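Local coordinates for protein PKS (Streptomyces albus, PDB 4OQJ) that probably catalyses chain-extending decarboxylative condensation, as a ketosynthase of an AT-less type I polyketide synthase involved in oxazolomycin biosynthesis, at residues I26-R31 and E116-A121; L45-E50 and V394-C398; R49-T53 and D241-R245; L344-N349 and D407-F413; A498-L503 and P688-L694. All coordinates share one frame. Where two conformers were deposited one is given. Residue numbers count along the deposited sequence, not the author numbering.

Interaction 1. Residues I26-R31 and E116-A121; sequences IGLACR and EALERA
The strand 26-31 is extended but for Ile26, whose phi/psi of -105/-4 breaks the pattern, and it faces the last turns of a regular alpha helix, 116-121. The two short axes approach to 5.9 Å at 144°, so the chains run roughly antiparallel; Gly27 CA lies 4.0 Å from Ala121 CA, and Leu28 CA lies 4.4 Å from Ala117 CA. So close an approach illustrates small-residue packing of a helix on a sheet: a CB on Gly27 would clash with Ala121 CB and Ala117 O. Ala29 CB reaches Ala117 CB at 3.9 Å and Glu116 CB at 3.7 Å. Ile26 O receives a CA-H...O contact from Ala121 CA at 3.3 Å, and water 1 joins Ile26 O (2.9 Å) to Ala121 O (2.6 Å). Arg120, chi1 t, donates from NH2 to Leu28 O at 2.8 Å. At the other end Arg31 (chi1 m) forms a salt bridge from NH2 to Glu116 OE2 at 3.0 Å, with a weak bond from NE to Glu116 OE1 at 3.4 Å; its NH1 pairs with Glu112 and Gln109. In this thiolase-fold ketosynthase, strand 23-31 is central in the mixed sheet, hydrogen-bonded to strand 259-267, with helix 105-121 on one face and the side chains of Leu28 and Cys30 meeting helices 38-46 and 376-390.

Interaction 2. Residues L45-E50 and V394-C398; sequences LSEGRE and VPSLC
Leu397, chi1 m and chi2 t, lays its isobutyl group against the backbone of 48-50: CD2 is 3.5 Å from Gly48 O, and CD1 is 3.5 Å from Arg49 C and 3.6 Å from Glu50 N. The contact exemplifies a loop packing on a helix terminus. Helix 38-46 closes in a Schellman motif, with Gly48 at phi/psi 62/46 and its N bonded to Leu45 O at 3.1 Å, after which 49-50 run extended. Opposite, 394-397 is extended, while Cys398 takes positive phi (60/29). Ser46 CA lies 5.4 Å from Val394 CA, and Gly48 CA lies 5.8 Å from Pro395 CA. Val394 CB meets Leu45 O at 3.4 Å, and Val394 CG2 meets Leu45 CB at 4.2 Å. No direct hydrogen bond crosses; water 3 instead donates to Leu45 O and Pro395 O, 2.8 Å each. Around this junction, Leu45 and Leu397 touch Asn368 of helix 366-369, and Leu45 and Val394 both touch Lys383 of helix 376-390.

Interaction 3. Residues R49-T53 and D241-R245; sequences RETLT and DGHCR
A His-carboxylate hydrogen bond joins two loops of the ketosynthase fold here, one following helix 38-46 and the other leading toward strand 259-267. It is a small contact, burying 181 Å² in all, and shows how a single polar pair backed by one apolar side chain can tie loops whose backbones stay apart: the nearest CA atoms, Leu52 CA and Gly242 CA, are 7.3 Å from each other. Residues 49-50 are extended, Thr51 turns at phi/psi -99/8, and Leu52 extends again. The partner loop is shaped by an Asx turn, in which His243 N donates to Asp241 OD1 at 3.0 Å around Gly242, whose phi/psi is 78/0. Asp241 is further held by Arg245, whose NH2 makes a salt bridge to Asp241 OD2 at 2.7 Å. With its backbone so fixed, His243 (chi1 m, chi2 -74°) presents ND1 to Glu50, which extends across the gap with chi1 at -119°, between wells, and chi2 t. Leu52, chi1 t and chi2 p, places CD2 over one face of the imidazole in a CH-pi contact, 4.3 Å from the centroid of the His243 ring, and 3.3 Å from Gly242 O. Ser239 OG hydrogen-bonds to Asp241 OD1 and His243 O. At the ring edge, near its plane, His243 ND1 donates to Glu50 OE2 at 2.6 Å, with an angle of 166° at the hydrogen.

Interaction 4. Residues L344-N349 and D407-F413; sequences LNQAFN and DFAAGPF
Two asparagines four residues apart bind the backbone of a turn: Asn345 ND2 donates to Asp407 O at 2.9 Å, and Asn349 ND2 donates to Ala410 O, also at 2.9 Å. Both have chi1 m. Side-chain amides near a helix C-terminus thus bind carbonyls of an irregular loop, a worked case of side-chain-to-backbone bonding. Residues 344-348 belong to helix 336-348, and Asn349 is the first to leave helical phi/psi (-93/8), while 408-410 form a short 3-10 segment, with Ala410 N bonded to Asp407 O at 3.2 Å. The backbones come closest where Asn345 CA lies 5.2 Å from Gly411 CA; Asn345 OD1 sits 3.3 Å from Gly411 CA, where a side chain would clash. Beyond the amides, Phe413 (chi1 m, chi2 -69°) points its edge at the face of Phe348 (chi1 m, chi2 59°) in a T-shaped pair, the Phe348 and Phe413 centroids 4.8 Å apart and the planes at 69°. Leu344 CB touches Phe413 CE2 at 3.5 Å, and Phe348 CD2 meets Pro412 CG at 4.1 Å. This cluster lies beside the edge of the mixed sheet: Phe413 begins strand 413-415, outermost within the chain, while Leu344, Phe348 and Phe413 share Val326 of strand 325-327, and helix 302-316 flanks Phe348.

Interaction 5. Residues A498-L503 and P688-L694; sequences AVAQTL and PVRRVPL
Leu694, chi1 m and chi2 t, fits against one side of the helix, its CD1 3.9 Å from Leu503 CG and 3.8 Å from Thr502 CG2, its CD2 4.2 Å from Val499 CG2. Next along, Val692 CG1 touches Ala498 CB at 3.8 Å, and Ala498 CB also lies 3.4 Å from Arg690 O. The helix 498-503 is regular; 688-694 is extended without being a strand of a sheet, and passes over it with Ala498 CA 5.2 Å from Arg690 CA and Thr502 CA 5.1 Å from Arg691 CA. Three hydrogen bonds to two helix side chains hold this backbone. Thr502 OG1 (chi1 m) donates to Ala498 O at 2.7 Å within the helix and accepts from Val692 N at 3.1 Å. Gln501, chi1 m and chi2 t, accepts at OE1 from Arg690 N at 2.9 Å and donates from NE2 to Pro688 O at 3.1 Å. The CA-to-CB bond of Arg691 points away from 498-503; its side chain packs on Leu505, bonds to Gly122 O and makes a cation-pi contact with Tyr123. Consistent with the wrap-around linkers of type I polyketide synthases, the segment runs between helix 496-505, itself backed by strand 465-471 and helix 474-490, and the end of helix 105-121.

In the fold
Interactions 1 to 4 belong to the ketosynthase fold, while interaction 5 joins helix 496-505 to a late linker segment and opens after all the others have closed along the chain. Interactions 2 and 3 both begin around the turn after helix 38-46, share Arg49 and Glu50, and touch where Cys398 packs on Cys244 O and Arg245 CB, their centres 11 Å apart. Helix 38-46 follows strand 23-31 of interaction 1, at the centre of the chain, and the segments of interactions 1 and 2 alternate in sequence. Interaction 4 lies at the far end of the mixed sheet, its centre about 35 Å from that of interaction 1. Interactions 1 and 5 touch, Ala121 and Arg120 packing on Arg691 and Pro693, so 688-694 returns to the ketosynthase core.

Interaction 1. Residues I26-R31 and E116-A121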
# COMPACT_ATOMS: atom_id res chain seq x y z
N ILE A 26 -11.38 0.91 -17.22
CA ILE A 26 -12.57 0.32 -17.83
C ILE A 26 -13.85 0.70 -17.12
O ILE A 26 -14.93 0.35 -17.57
CB ILE A 26 -12.49 -1.20 -17.89
CG1 ILE A 26 -12.38 -1.81 -16.49
CG2 ILE A 26 -11.33 -1.64 -18.79
CD1 ILE A 26 -12.55 -3.33 -16.50
N GLY A 27 -13.72 1.43 -16.02
CA GLY A 27 -14.89 1.94 -15.32
C GLY A 27 -14.44 2.98 -14.32
O GLY A 27 -13.26 3.07 -14.01
N LEU A 28 -15.38 3.77 -13.81
CA LEU A 28 -15.04 4.78 -12.82
C LEU A 28 -16.31 5.34 -12.22
O LEU A 28 -17.39 5.16 -12.76
CB LEU A 28 -14.19 5.91 -13.41
CG LEU A 28 -14.70 6.71 -14.62
CD1 LEU A 28 -15.74 7.73 -14.22
CD2 LEU A 28 -13.52 7.42 -15.28
N ALA A 29 -16.17 5.98 -11.07
CA ALA A 29 -17.29 6.57 -10.37
C ALA A 29 -16.80 7.66 -9.43
O ALA A 29 -15.65 7.65 -9.00
CB ALA A 29 -18.07 5.51 -9.61
N CYS A 30 -17.69 8.59 -9.11
CA CYS A 30 -17.33 9.70 -8.27
C CYS A 30 -18.55 10.38 -7.70
O CYS A 30 -19.60 10.53 -8.36
CB CYS A 30 -16.48 10.71 -9.04
SG CYS A 30 -17.29 11.33 -10.56
N ARG A 31 -18.40 10.81 -6.46
CA ARG A 31 -19.33 11.72 -5.81
C ARG A 31 -18.46 12.84 -5.27
O ARG A 31 -17.72 12.66 -4.30
CB ARG A 31 -20.12 11.03 -4.71
CG ARG A 31 -20.81 9.76 -5.22
CD ARG A 31 -21.13 8.80 -4.10
NE ARG A 31 -22.05 7.75 -4.54
CZ ARG A 31 -22.81 7.04 -3.71
NH1 ARG A 31 -22.75 7.28 -2.41
NH2 ARG A 31 -23.63 6.11 -4.20
N GLU A 116 -20.59 1.30 -7.73
CA GLU A 116 -20.91 2.05 -8.93
C GLU A 116 -19.83 1.91 -9.99
O GLU A 116 -20.15 1.81 -11.17
CB GLU A 116 -21.10 3.54 -8.63
CG GLU A 116 -22.41 3.90 -7.93
CD GLU A 116 -22.44 5.36 -7.44
OE1 GLU A 116 -21.35 5.97 -7.32
OE2 GLU A 116 -23.55 5.90 -7.17
N ALA A 117 -18.56 1.93 -9.58
CA ALA A 117 -17.46 1.85 -10.55
C ALA A 117 -17.46 0.51 -11.27
O ALA A 117 -17.24 0.44 -12.48
CB ALA A 117 -16.12 2.09 -9.87
N LEU A 118 -17.71 -0.56 -10.52
CA LEU A 118 -17.77 -1.90 -11.11
C LEU A 118 -19.00 -2.04 -12.00
O LEU A 118 -18.93 -2.62 -13.08
CB LEU A 118 -17.77 -2.97 -10.01
CG LEU A 118 -16.40 -3.18 -9.38
CD1 LEU A 118 -16.51 -3.82 -8.03
CD2 LEU A 118 -15.56 -4.04 -10.31
N GLU A 119 -20.13 -1.49 -11.56
CA GLU A 119 -21.30 -1.42 -12.41
C GLU A 119 -21.03 -0.71 -13.74
O GLU A 119 -21.43 -1.18 -14.78
CB GLU A 119 -22.44 -0.71 -11.69
CG GLU A 119 -23.30 -1.61 -10.84
CD GLU A 119 -24.53 -0.88 -10.36
OE1 GLU A 119 -24.37 0.28 -9.91
OE2 GLU A 119 -25.64 -1.45 -10.44
N ARG A 120 -20.36 0.44 -13.70
CA ARG A 120 -20.10 1.17 -14.93
C ARG A 120 -19.14 0.38 -15.81
O ARG A 120 -19.27 0.41 -17.03
CB ARG A 120 -19.56 2.57 -14.63
CG ARG A 120 -19.23 3.39 -15.85
CD ARG A 120 -19.18 4.87 -15.52
NE ARG A 120 -20.50 5.41 -15.19
CZ ARG A 120 -20.95 5.63 -13.95
NH1 ARG A 120 -22.17 6.14 -13.77
NH2 ARG A 120 -20.20 5.37 -12.89
N ALA A 121 -18.21 -0.34 -15.19
CA ALA A 121 -17.29 -1.20 -15.93
C ALA A 121 -18.00 -2.39 -16.57
O ALA A 121 -17.58 -2.89 -17.61
CB ALA A 121 -16.18 -1.71 -15.02
O HOH W 1 -16.18 -1.51 -19.36
O HOH W 2 -20.78 7.92 -9.20

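Interaction 2. Residues L45-E50 and V394-C398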
# COMPACT_ATOMS: atom_id res chain seq x y z
N LEU A 45 -17.36 20.48 -15.18
CA LEU A 45 -16.06 20.78 -15.78
C LEU A 45 -16.19 21.55 -17.10
O LEU A 45 -15.56 22.59 -17.29
CB LEU A 45 -15.29 19.49 -16.03
CG LEU A 45 -14.83 18.71 -14.80
CD1 LEU A 45 -14.36 17.33 -15.21
CD2 LEU A 45 -13.73 19.48 -14.10
N SER A 46 -17.02 21.02 -18.00
CA SER A 46 -17.20 21.61 -19.33
C SER A 46 -17.94 22.94 -19.26
O SER A 46 -17.75 23.80 -20.13
CB SER A 46 -17.95 20.64 -20.25
OG SER A 46 -19.21 20.29 -19.71
N GLU A 47 -18.76 23.13 -18.23
CA GLU A 47 -19.49 24.39 -18.06
C GLU A 47 -18.70 25.38 -17.22
O GLU A 47 -19.13 26.50 -16.99
CB GLU A 47 -20.88 24.14 -17.44
CG GLU A 47 -21.77 23.29 -18.32
CD GLU A 47 -23.13 22.97 -17.70
OE1 GLU A 47 -23.39 23.39 -16.55
OE2 GLU A 47 -23.93 22.29 -18.38
N GLY A 48 -17.53 24.97 -16.75
CA GLY A 48 -16.67 25.87 -16.00
C GLY A 48 -17.29 26.38 -14.71
O GLY A 48 -17.20 27.57 -14.42
N ARG A 49 -17.89 25.50 -13.92
CA ARG A 49 -18.56 25.93 -12.70
C ARG A 49 -17.78 25.60 -11.42
O ARG A 49 -17.15 24.54 -11.30
CB ARG A 49 -19.96 25.33 -12.63
CG ARG A 49 -20.91 25.97 -13.65
CD ARG A 49 -22.36 25.53 -13.49
NE ARG A 49 -22.58 24.16 -13.95
CZ ARG A 49 -22.63 23.09 -13.17
NH1 ARG A 49 -22.46 23.19 -11.85
NH2 ARG A 49 -22.85 21.89 -13.70
N GLU A 50 -17.81 26.56 -10.49
CA GLU A 50 -17.32 26.40 -9.12
C GLU A 50 -18.44 25.80 -8.28
O GLU A 50 -19.55 26.30 -8.34
CB GLU A 50 -16.93 27.75 -8.52
CG GLU A 50 -15.52 27.93 -8.11
CD GLU A 50 -15.34 29.27 -7.42
OE1 GLU A 50 -16.13 30.20 -7.70
OE2 GLU A 50 -14.43 29.39 -6.58
N VAL A 394 -11.06 21.78 -20.86
CA VAL A 394 -11.98 22.57 -20.04
C VAL A 394 -11.22 23.62 -19.22
O VAL A 394 -10.01 23.52 -19.03
CB VAL A 394 -12.80 21.68 -19.07
CG1 VAL A 394 -13.59 20.61 -19.84
CG2 VAL A 394 -11.89 21.04 -18.01
N PRO A 395 -11.94 24.65 -18.73
CA PRO A 395 -11.28 25.75 -18.01
C PRO A 395 -10.72 25.36 -16.66
O PRO A 395 -11.26 24.48 -15.97
CB PRO A 395 -12.41 26.77 -17.82
CG PRO A 395 -13.44 26.42 -18.81
CD PRO A 395 -13.36 24.93 -18.96
N SER A 396 -9.62 26.02 -16.30
CA SER A 396 -9.17 26.13 -14.93
C SER A 396 -9.73 27.47 -14.44
O SER A 396 -9.57 28.48 -15.11
CB SER A 396 -7.64 26.08 -14.87
OG SER A 396 -7.18 25.88 -13.54
N LEU A 397 -10.40 27.47 -13.29
CA LEU A 397 -11.21 28.63 -12.90
C LEU A 397 -10.46 29.65 -12.05
O LEU A 397 -9.37 29.38 -11.54
CB LEU A 397 -12.46 28.14 -12.15
CG LEU A 397 -13.33 27.14 -12.92
CD1 LEU A 397 -14.60 26.78 -12.15
CD2 LEU A 397 -13.68 27.63 -14.32
N CYS A 398 -11.06 30.84 -11.93
CA CYS A 398 -10.52 31.93 -11.12
C CYS A 398 -9.13 32.37 -11.57
O CYS A 398 -8.32 32.83 -10.77
CB CYS A 398 -10.48 31.52 -9.64
SG CYS A 398 -12.10 31.04 -8.95
O HOH W 3 -13.96 23.93 -15.44

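Interaction 3. Residues R49-T53 and D241-R245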
# COMPACT_ATOMS: atom_id res chain seq x y z
N ARG A 49 -17.89 25.50 -13.92
CA ARG A 49 -18.56 25.93 -12.70
C ARG A 49 -17.78 25.60 -11.42
O ARG A 49 -17.15 24.54 -11.30
CB ARG A 49 -19.96 25.33 -12.63
CG ARG A 49 -20.91 25.97 -13.65
CD ARG A 49 -22.36 25.53 -13.49
NE ARG A 49 -22.58 24.16 -13.95
CZ ARG A 49 -22.63 23.09 -13.17
NH1 ARG A 49 -22.46 23.19 -11.85
NH2 ARG A 49 -22.85 21.89 -13.70
N GLU A 50 -17.81 26.56 -10.49
CA GLU A 50 -17.32 26.40 -9.12
C GLU A 50 -18.44 25.80 -8.28
O GLU A 50 -19.55 26.30 -8.34
CB GLU A 50 -16.93 27.75 -8.52
CG GLU A 50 -15.52 27.93 -8.11
CD GLU A 50 -15.34 29.27 -7.42
OE1 GLU A 50 -16.13 30.20 -7.70
OE2 GLU A 50 -14.43 29.39 -6.58
N THR A 51 -18.17 24.76 -7.49
CA THR A 51 -19.25 24.09 -6.75
C THR A 51 -19.34 24.55 -5.30
O THR A 51 -20.09 23.98 -4.50
CB THR A 51 -19.05 22.57 -6.79
OG1 THR A 51 -17.75 22.28 -6.29
CG2 THR A 51 -19.16 22.06 -8.21
N LEU A 52 -18.56 25.57 -4.98
CA LEU A 52 -18.56 26.19 -3.66
C LEU A 52 -19.98 26.51 -3.18
O LEU A 52 -20.77 27.10 -3.91
CB LEU A 52 -17.73 27.47 -3.69
CG LEU A 52 -17.50 28.16 -2.35
CD1 LEU A 52 -16.62 27.27 -1.47
CD2 LEU A 52 -16.88 29.53 -2.54
N THR A 53 -20.28 26.09 -1.95
CA THR A 53 -21.54 26.41 -1.31
C THR A 53 -21.32 27.54 -0.31
O THR A 53 -20.40 27.48 0.49
CB THR A 53 -22.14 25.18 -0.59
OG1 THR A 53 -22.44 24.16 -1.55
CG2 THR A 53 -23.42 25.55 0.16
N ASP A 241 -11.49 33.59 1.14
CA ASP A 241 -12.79 33.81 0.51
C ASP A 241 -13.46 32.53 -0.02
O ASP A 241 -14.49 32.61 -0.69
CB ASP A 241 -12.66 34.81 -0.63
CG ASP A 241 -11.64 34.38 -1.67
OD1 ASP A 241 -11.14 33.23 -1.61
OD2 ASP A 241 -11.36 35.20 -2.57
N GLY A 242 -12.87 31.37 0.25
CA GLY A 242 -13.45 30.12 -0.22
C GLY A 242 -13.19 29.81 -1.69
O GLY A 242 -13.65 28.79 -2.21
N HIS A 243 -12.49 30.71 -2.37
CA HIS A 243 -12.11 30.49 -3.77
C HIS A 243 -10.67 29.99 -3.86
O HIS A 243 -9.82 30.40 -3.08
CB HIS A 243 -12.28 31.77 -4.58
CG HIS A 243 -13.69 32.28 -4.62
ND1 HIS A 243 -14.67 31.68 -5.38
CD2 HIS A 243 -14.28 33.31 -3.99
CE1 HIS A 243 -15.81 32.32 -5.22
NE2 HIS A 243 -15.60 33.32 -4.38
N CYS A 244 -10.43 29.13 -4.84
CA CYS A 244 -9.10 28.57 -5.09
C CYS A 244 -8.57 29.08 -6.43
O CYS A 244 -8.94 28.58 -7.50
CB CYS A 244 -9.17 27.04 -5.07
SG CYS A 244 -7.61 26.19 -5.44
N ARG A 245 -7.70 30.09 -6.38
CA ARG A 245 -7.34 30.83 -7.59
C ARG A 245 -6.00 30.36 -8.14
O ARG A 245 -5.02 31.11 -8.16
CB ARG A 245 -7.31 32.33 -7.30
CG ARG A 245 -8.57 32.85 -6.62
CD ARG A 245 -8.46 34.35 -6.30
NE ARG A 245 -9.59 34.82 -5.50
CZ ARG A 245 -10.77 35.16 -6.01
NH1 ARG A 245 -10.99 35.09 -7.31
NH2 ARG A 245 -11.75 35.58 -5.21

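Interaction 4. Residues L344-N349 and D407-F413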
# COMPACT_ATOMS: atom_id res chain seq x y z
N LEU A 344 7.75 21.24 -13.04
CA LEU A 344 7.29 20.78 -14.35
C LEU A 344 8.21 21.26 -15.48
O LEU A 344 8.53 20.49 -16.39
CB LEU A 344 5.87 21.27 -14.61
CG LEU A 344 4.76 20.56 -13.83
CD1 LEU A 344 3.49 21.38 -13.95
CD2 LEU A 344 4.55 19.13 -14.38
N ASN A 345 8.61 22.52 -15.42
CA ASN A 345 9.57 23.06 -16.39
C ASN A 345 10.85 22.21 -16.39
O ASN A 345 11.34 21.80 -17.44
CB ASN A 345 9.94 24.52 -16.08
CG ASN A 345 8.88 25.52 -16.54
OD1 ASN A 345 7.97 25.19 -17.30
ND2 ASN A 345 9.00 26.76 -16.07
N GLN A 346 11.36 21.93 -15.20
CA GLN A 346 12.62 21.19 -15.08
C GLN A 346 12.44 19.79 -15.66
O GLN A 346 13.27 19.33 -16.45
CB GLN A 346 13.08 21.10 -13.61
CG GLN A 346 14.31 20.23 -13.42
CD GLN A 346 14.77 20.15 -11.97
OE1 GLN A 346 14.86 21.15 -11.27
NE2 GLN A 346 15.05 18.93 -11.51
N ALA A 347 11.35 19.11 -15.30
CA ALA A 347 11.10 17.77 -15.84
C ALA A 347 10.92 17.80 -17.36
O ALA A 347 11.48 16.97 -18.07
CB ALA A 347 9.88 17.14 -15.17
N PHE A 348 10.14 18.76 -17.85
CA PHE A 348 9.78 18.78 -19.26
C PHE A 348 10.97 19.18 -20.14
O PHE A 348 11.10 18.68 -21.25
CB PHE A 348 8.59 19.72 -19.50
CG PHE A 348 7.24 19.05 -19.33
CD1 PHE A 348 6.88 18.45 -18.13
CD2 PHE A 348 6.33 19.02 -20.38
CE1 PHE A 348 5.64 17.82 -17.98
CE2 PHE A 348 5.09 18.40 -20.24
CZ PHE A 348 4.75 17.80 -19.04
N ASN A 349 11.85 20.03 -19.62
CA ASN A 349 12.99 20.55 -20.39
C ASN A 349 14.26 19.72 -20.22
O ASN A 349 15.33 20.11 -20.68
CB ASN A 349 13.31 21.99 -20.00
CG ASN A 349 12.23 22.98 -20.42
OD1 ASN A 349 11.55 22.79 -21.43
ND2 ASN A 349 12.08 24.04 -19.64
N ASP A 407 7.32 31.12 -13.44
CA ASP A 407 8.13 31.25 -14.65
C ASP A 407 7.55 30.46 -15.85
O ASP A 407 8.15 29.49 -16.31
CB ASP A 407 9.56 30.80 -14.35
CG ASP A 407 10.57 31.38 -15.32
OD1 ASP A 407 10.16 32.01 -16.32
OD2 ASP A 407 11.78 31.20 -15.09
N PHE A 408 6.39 30.89 -16.35
CA PHE A 408 5.76 30.22 -17.48
C PHE A 408 6.67 30.26 -18.72
O PHE A 408 6.77 29.29 -19.46
CB PHE A 408 4.40 30.85 -17.82
CG PHE A 408 3.30 30.47 -16.86
CD1 PHE A 408 2.81 29.18 -16.82
CD2 PHE A 408 2.75 31.41 -16.01
CE1 PHE A 408 1.79 28.82 -15.95
CE2 PHE A 408 1.73 31.06 -15.13
CZ PHE A 408 1.26 29.77 -15.10
N ALA A 409 7.32 31.40 -18.93
CA ALA A 409 8.12 31.61 -20.13
C ALA A 409 9.28 30.63 -20.23
O ALA A 409 9.81 30.41 -21.32
CB ALA A 409 8.65 33.03 -20.16
N ALA A 410 9.68 30.02 -19.12
CA ALA A 410 10.78 29.07 -19.12
C ALA A 410 10.37 27.70 -19.66
O ALA A 410 11.21 26.79 -19.78
CB ALA A 410 11.35 28.93 -17.72
N GLY A 411 9.09 27.52 -19.95
CA GLY A 411 8.58 26.22 -20.34
C GLY A 411 7.38 26.31 -21.26
O GLY A 411 7.03 27.38 -21.75
N PRO A 412 6.72 25.16 -21.49
CA PRO A 412 5.62 25.06 -22.45
C PRO A 412 4.23 25.40 -21.90
O PRO A 412 3.25 25.37 -22.65
CB PRO A 412 5.67 23.59 -22.85
CG PRO A 412 6.08 22.90 -21.56
CD PRO A 412 7.03 23.86 -20.87
N PHE A 413 4.13 25.70 -20.61
CA PHE A 413 2.82 25.73 -19.97
C PHE A 413 2.09 27.06 -20.09
O PHE A 413 2.69 28.13 -20.16
CB PHE A 413 2.97 25.35 -18.49
CG PHE A 413 3.57 24.00 -18.33
CD1 PHE A 413 2.86 22.87 -18.69
CD2 PHE A 413 4.87 23.86 -17.88
CE1 PHE A 413 3.40 21.62 -18.59
CE2 PHE A 413 5.44 22.60 -17.77
CZ PHE A 413 4.70 21.48 -18.13

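Interaction 5. Residues A498-L503 and P688-L694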
# COMPACT_ATOMS: atom_id res chain seq x y z
N ALA A 498 -25.25 -4.82 -26.59
CA ALA A 498 -24.34 -4.43 -25.52
C ALA A 498 -25.12 -4.08 -24.26
O ALA A 498 -24.69 -4.39 -23.15
CB ALA A 498 -23.48 -3.24 -25.97
N VAL A 499 -26.26 -3.43 -24.44
CA VAL A 499 -27.12 -3.07 -23.32
C VAL A 499 -27.60 -4.35 -22.62
O VAL A 499 -27.53 -4.46 -21.39
CB VAL A 499 -28.31 -2.23 -23.77
CG1 VAL A 499 -29.32 -2.05 -22.64
CG2 VAL A 499 -27.85 -0.86 -24.24
N ALA A 500 -28.05 -5.32 -23.41
CA ALA A 500 -28.56 -6.58 -22.87
C ALA A 500 -27.47 -7.34 -22.15
O ALA A 500 -27.70 -7.85 -21.06
CB ALA A 500 -29.16 -7.45 -23.97
N GLN A 501 -26.30 -7.42 -22.76
CA GLN A 501 -25.17 -8.15 -22.19
C GLN A 501 -24.71 -7.52 -20.88
O GLN A 501 -24.49 -8.21 -19.88
CB GLN A 501 -24.01 -8.20 -23.17
CG GLN A 501 -24.26 -9.08 -24.40
CD GLN A 501 -23.24 -8.83 -25.52
OE1 GLN A 501 -22.60 -7.78 -25.57
NE2 GLN A 501 -23.09 -9.80 -26.41
N THR A 502 -24.56 -6.20 -20.90
CA THR A 502 -24.07 -5.49 -19.73
C THR A 502 -25.04 -5.70 -18.56
O THR A 502 -24.63 -5.96 -17.44
CB THR A 502 -23.92 -4.01 -20.01
OG1 THR A 502 -22.99 -3.84 -21.09
CG2 THR A 502 -23.42 -3.25 -18.77
N LEU A 503 -26.33 -5.61 -18.85
CA LEU A 503 -27.34 -5.75 -17.81
C LEU A 503 -27.37 -7.17 -17.23
O LEU A 503 -27.60 -7.33 -16.03
CB LEU A 503 -28.70 -5.39 -18.38
CG LEU A 503 -29.00 -3.91 -18.64
CD1 LEU A 503 -30.32 -3.78 -19.39
CD2 LEU A 503 -29.05 -3.10 -17.35
N PRO A 688 -19.50 -12.21 -29.19
CA PRO A 688 -18.62 -11.28 -28.50
C PRO A 688 -19.41 -10.35 -27.59
O PRO A 688 -20.40 -9.76 -28.01
CB PRO A 688 -17.95 -10.50 -29.64
CG PRO A 688 -18.94 -10.56 -30.75
CD PRO A 688 -19.60 -11.91 -30.63
N VAL A 689 -18.98 -10.25 -26.34
CA VAL A 689 -19.62 -9.39 -25.36
C VAL A 689 -18.97 -8.00 -25.40
O VAL A 689 -17.76 -7.89 -25.50
CB VAL A 689 -19.50 -9.99 -23.95
CG1 VAL A 689 -20.00 -9.02 -22.90
CG2 VAL A 689 -20.26 -11.31 -23.88
N ARG A 690 -19.79 -6.95 -25.34
CA ARG A 690 -19.29 -5.59 -25.21
C ARG A 690 -19.94 -4.92 -24.00
O ARG A 690 -21.14 -4.69 -23.99
CB ARG A 690 -19.59 -4.78 -26.47
CG ARG A 690 -18.90 -5.29 -27.71
CD ARG A 690 -17.45 -4.85 -27.77
NE ARG A 690 -16.83 -5.24 -29.03
CZ ARG A 690 -16.35 -6.46 -29.28
NH1 ARG A 690 -15.82 -6.72 -30.47
NH2 ARG A 690 -16.40 -7.41 -28.36
N ARG A 691 -19.15 -4.65 -22.98
CA ARG A 691 -19.65 -3.97 -21.79
C ARG A 691 -19.66 -2.45 -21.99
O ARG A 691 -18.67 -1.89 -22.46
CB ARG A 691 -18.79 -4.33 -20.57
CG ARG A 691 -19.06 -5.71 -20.08
CD ARG A 691 -18.04 -6.13 -19.07
NE ARG A 691 -18.42 -7.38 -18.43
CZ ARG A 691 -18.24 -8.58 -18.97
NH1 ARG A 691 -17.71 -8.71 -20.18
NH2 ARG A 691 -18.61 -9.65 -18.29
N VAL A 692 -20.76 -1.80 -21.64
CA VAL A 692 -20.88 -0.35 -21.86
C VAL A 692 -21.44 0.34 -20.62
O VAL A 692 -22.20 -0.28 -19.86
CB VAL A 692 -21.78 -0.03 -23.07
CG1 VAL A 692 -21.20 -0.63 -24.34
CG2 VAL A 692 -23.21 -0.56 -22.86
N PRO A 693 -21.10 1.62 -20.43
CA PRO A 693 -21.65 2.38 -19.29
C PRO A 693 -23.17 2.52 -19.33
O PRO A 693 -23.71 3.01 -20.32
CB PRO A 693 -20.98 3.75 -19.43
CG PRO A 693 -19.78 3.52 -20.24
CD PRO A 693 -20.13 2.43 -21.19
N LEU A 694 -23.84 2.08 -18.27
CA LEU A 694 -25.28 2.27 -18.13
C LEU A 694 -25.51 2.86 -16.74
O LEU A 694 -24.58 2.89 -15.94
CB LEU A 694 -26.03 0.96 -18.29
CG LEU A 694 -25.89 0.28 -19.65
CD1 LEU A 694 -26.44 -1.12 -19.59
CD2 LEU A 694 -26.62 1.07 -20.72